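Local atomic coordinates of putative Nitroreductase (Desulfovibrio desulfuricans subsp. desulfuricans str. G20, PDB entry 3E39), a protein that binds flavin mononucleotide between its two subunits and probably acts as a nitroreductase-type oxidoreductase. Residues A37-P42 with A103-M108. Residues are numbered along the deposited sequence; the frame is centred on the assembly and turned at random. Where two conformers were deposited one is given.
Sequences AGIWAP and AAVQNM. With FMN (flavin mononucleotide), chain G.
Where helix 28-39 runs out beside the long helix 94-114, at the dimer interface of this flavoprotein, Asn-107 grips the C-terminal end of the first helix while Gly-38 and Ala-41 let the two backbones close in. The amide nitrogen ND2 of Asn-107 donates to the carbonyl O of Ala-37 over 3.0 Å. The bond is moderately bent, 147° at the hydrogen, and ND2 stands above the carbonyl plane. This oxygen also takes a weak bond from Trp-40 N. With CG turned roughly opposite the backbone carbonyl carbon (chi1 -88°), the Asn-107 amide reaches the 37-41 turn, ND2 3.3 Å from Ala-41 CA. A water bridges ND2 to Trp-40 O, and OD1 is bonded by Gln-106 NE2 of the second subunit, so partners on both ends fix the flip of the amide.

Gly-38 brings the helices within 4.5 Å, CA to CA, at Ala-104. The methyl of Ala-104 rests 3.6 Å from Gly-38 O, and in one of two modelled conformers CG of selenomethionine Met-108 lies against Gly-38 CA. Further along, Ala-41 presses its CB onto the helix backbone, 3.5 Å from Ala-104 CA, which is tight for two carbons; Ala-103 adds a looser methyl contact. Next along the chain from Ala-41, Pro-42 meets the cofactor, its CB 3.1 Å from the ribityl O3' of FMN, which is also hydrogen-bonded to Arg-15, Arg-19 and Arg-162 of the second subunit. The close helix packing thus leads into a flavin site built from both subunits, as in the dimeric FMN-dependent nitroreductases.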
loop_
_atom_site.group_PDB
_atom_site.type_symbol
_atom_site.label_atom_id
_atom_site.label_comp_id
_atom_site.label_asym_id
_atom_site.label_seq_id
_atom_site.Cartn_x
_atom_site.Cartn_y
_atom_site.Cartn_z
ATOM N N ALA A 37 4.718 11.704 1.281
ATOM C CA ALA A 37 3.826 10.599 1.706
ATOM C C ALA A 37 4.400 9.277 1.183
ATOM O O ALA A 37 4.469 8.270 1.889
ATOM C CB ALA A 37 2.407 10.808 1.174
ATOM N N GLY A 38 4.823 9.288 -0.075
ATOM C CA GLY A 38 5.421 8.114 -0.683
ATOM C C GLY A 38 6.668 7.575 0.014
ATOM O O GLY A 38 6.732 6.366 0.276
ATOM N N ILE A 39 7.638 8.441 0.346
ATOM C CA ILE A 39 8.883 7.985 0.955
ATOM C C ILE A 39 8.679 7.491 2.387
ATOM O O ILE A 39 9.485 6.688 2.894
ATOM C CB ILE A 39 10.011 9.031 0.891
ATOM C CG1 ILE A 39 9.761 10.196 1.822
ATOM C CG2 ILE A 39 10.246 9.525 -0.564
ATOM C CD1 ILE A 39 11.018 11.120 1.926
ATOM N N TRP A 40 7.596 7.931 3.030
ATOM C CA TRP A 40 7.258 7.520 4.401
ATOM C C TRP A 40 6.440 6.217 4.497
ATOM O O TRP A 40 6.137 5.749 5.597
ATOM C CB TRP A 40 6.679 8.673 5.231
ATOM C CG TRP A 40 7.808 9.543 5.726
ATOM C CD1 TRP A 40 8.322 10.645 5.110
ATOM C CD2 TRP A 40 8.656 9.289 6.855
ATOM N NE1 TRP A 40 9.386 11.124 5.814
ATOM C CE2 TRP A 40 9.620 10.307 6.889
ATOM C CE3 TRP A 40 8.665 8.327 7.857
ATOM C CZ2 TRP A 40 10.591 10.373 7.874
ATOM C CZ3 TRP A 40 9.618 8.374 8.817
ATOM C CH2 TRP A 40 10.586 9.399 8.831
ATOM N N ALA A 41 6.110 5.623 3.360
ATOM C CA ALA A 41 5.570 4.267 3.379
ATOM C C ALA A 41 6.659 3.357 3.964
ATOM O O ALA A 41 7.862 3.643 3.841
ATOM C CB ALA A 41 5.206 3.804 1.961
ATOM N N PRO A 42 6.262 2.261 4.610
ATOM C CA PRO A 42 7.249 1.322 5.164
ATOM C C PRO A 42 7.927 0.455 4.083
ATOM O O PRO A 42 7.444 0.333 2.961
ATOM C CB PRO A 42 6.393 0.450 6.084
ATOM C CG PRO A 42 5.043 0.444 5.400
ATOM C CD PRO A 42 4.877 1.840 4.891
ATOM N N ALA A 103 2.569 0.033 -1.163
ATOM C CA ALA A 103 2.290 0.852 0.037
ATOM C C ALA A 103 2.661 2.311 -0.228
ATOM O O ALA A 103 1.946 3.238 0.202
ATOM C CB ALA A 103 3.010 0.303 1.245
ATOM N N ALA A 104 3.763 2.535 -0.951
ATOM C CA ALA A 104 4.175 3.885 -1.343
ATOM C C ALA A 104 3.150 4.518 -2.287
ATOM O O ALA A 104 2.744 5.656 -2.093
ATOM C CB ALA A 104 5.542 3.856 -2.015
ATOM N N VAL A 105 2.720 3.773 -3.306
ATOM C CA VAL A 105 1.698 4.274 -4.245
ATOM C C VAL A 105 0.409 4.617 -3.451
ATOM O O VAL A 105 -0.152 5.674 -3.617
ATOM C CB VAL A 105 1.434 3.323 -5.431
ATOM C CG1 VAL A 105 0.252 3.804 -6.276
ATOM C CG2 VAL A 105 2.677 3.101 -6.343
ATOM N N GLN A 106 -0.047 3.722 -2.570
ATOM C CA GLN A 106 -1.247 3.951 -1.810
ATOM C C GLN A 106 -1.165 5.218 -0.960
ATOM O O GLN A 106 -2.104 5.990 -0.951
ATOM C CB GLN A 106 -1.588 2.734 -0.924
ATOM C CG GLN A 106 -2.942 2.853 -0.212
ATOM C CD GLN A 106 -4.165 2.940 -1.153
ATOM O OE1 GLN A 106 -4.097 2.645 -2.355
ATOM N NE2 GLN A 106 -5.315 3.276 -0.569
ATOM N N ASN A 107 -0.032 5.441 -0.282
ATOM C CA ASN A 107 0.168 6.668 0.475
ATOM C C ASN A 107 0.036 7.899 -0.412
ATOM O O ASN A 107 -0.565 8.881 -0.016
ATOM C CB ASN A 107 1.554 6.708 1.119
ATOM C CG ASN A 107 1.609 6.067 2.477
ATOM O OD1 ASN A 107 0.600 5.565 3.004
ATOM N ND2 ASN A 107 2.800 6.098 3.070
HETATM N N MSE A 108 0.618 7.833 -1.602
HETATM C CA MSE A 108 0.554 8.937 -2.547
HETATM C C MSE A 108 -0.866 9.206 -3.051
HETATM O O MSE A 108 -1.265 10.355 -3.182
HETATM C CB MSE A 108 1.566 8.739 -3.671
HETATM C CG MSE A 108 2.989 8.916 -3.150
HETATM SE SE MSE A 108 4.331 9.014 -4.485
HETATM C CE MSE A 108 4.259 7.066 -4.989
HETATM N N1 FMN G . 9.225 -5.343 11.070
HETATM C C2 FMN G . 9.515 -6.384 11.919
HETATM O O2 FMN G . 9.724 -6.126 13.079
HETATM N N3 FMN G . 9.537 -7.695 11.497
HETATM C C4 FMN G . 9.265 -8.037 10.200
HETATM O O4 FMN G . 8.993 -9.210 9.938
HETATM C C4A FMN G . 8.982 -7.014 9.316
HETATM N N5 FMN G . 8.707 -7.310 8.013
HETATM C C5A FMN G . 8.387 -6.290 7.142
HETATM C C6 FMN G . 8.137 -6.625 5.827
HETATM C C7 FMN G . 7.796 -5.628 4.913
HETATM C C7M FMN G . 7.571 -5.964 3.463
HETATM C C8 FMN G . 7.725 -4.292 5.301
HETATM C C8M FMN G . 7.129 -3.240 4.380
HETATM C C9 FMN G . 8.010 -3.962 6.610
HETATM C C9A FMN G . 8.357 -4.954 7.551
HETATM N N10 FMN G . 8.630 -4.654 8.899
HETATM C C10 FMN G . 8.940 -5.667 9.755
HETATM C "C1'" FMN G . 8.561 -3.256 9.441
HETATM C "C2'" FMN G . 9.761 -2.437 8.951
HETATM O "O2'" FMN G . 10.929 -2.835 9.635
HETATM C "C3'" FMN G . 9.456 -0.951 9.092
HETATM O "O3'" FMN G . 8.399 -0.558 8.276
HETATM C "C4'" FMN G . 10.676 -0.070 8.785
HETATM O "O4'" FMN G . 11.716 -0.349 9.713
HETATM C "C5'" FMN G . 10.341 1.404 8.912
HETATM O "O5'" FMN G . 9.793 1.697 10.193
HETATM P P FMN G . 8.369 2.394 10.318
HETATM O O1P FMN G . 8.204 2.844 11.750
HETATM O O2P FMN G . 7.345 1.357 9.891
HETATM O O3P FMN G . 8.300 3.581 9.403
HETATM O O HOH W 1 3.485 5.739 6.148
#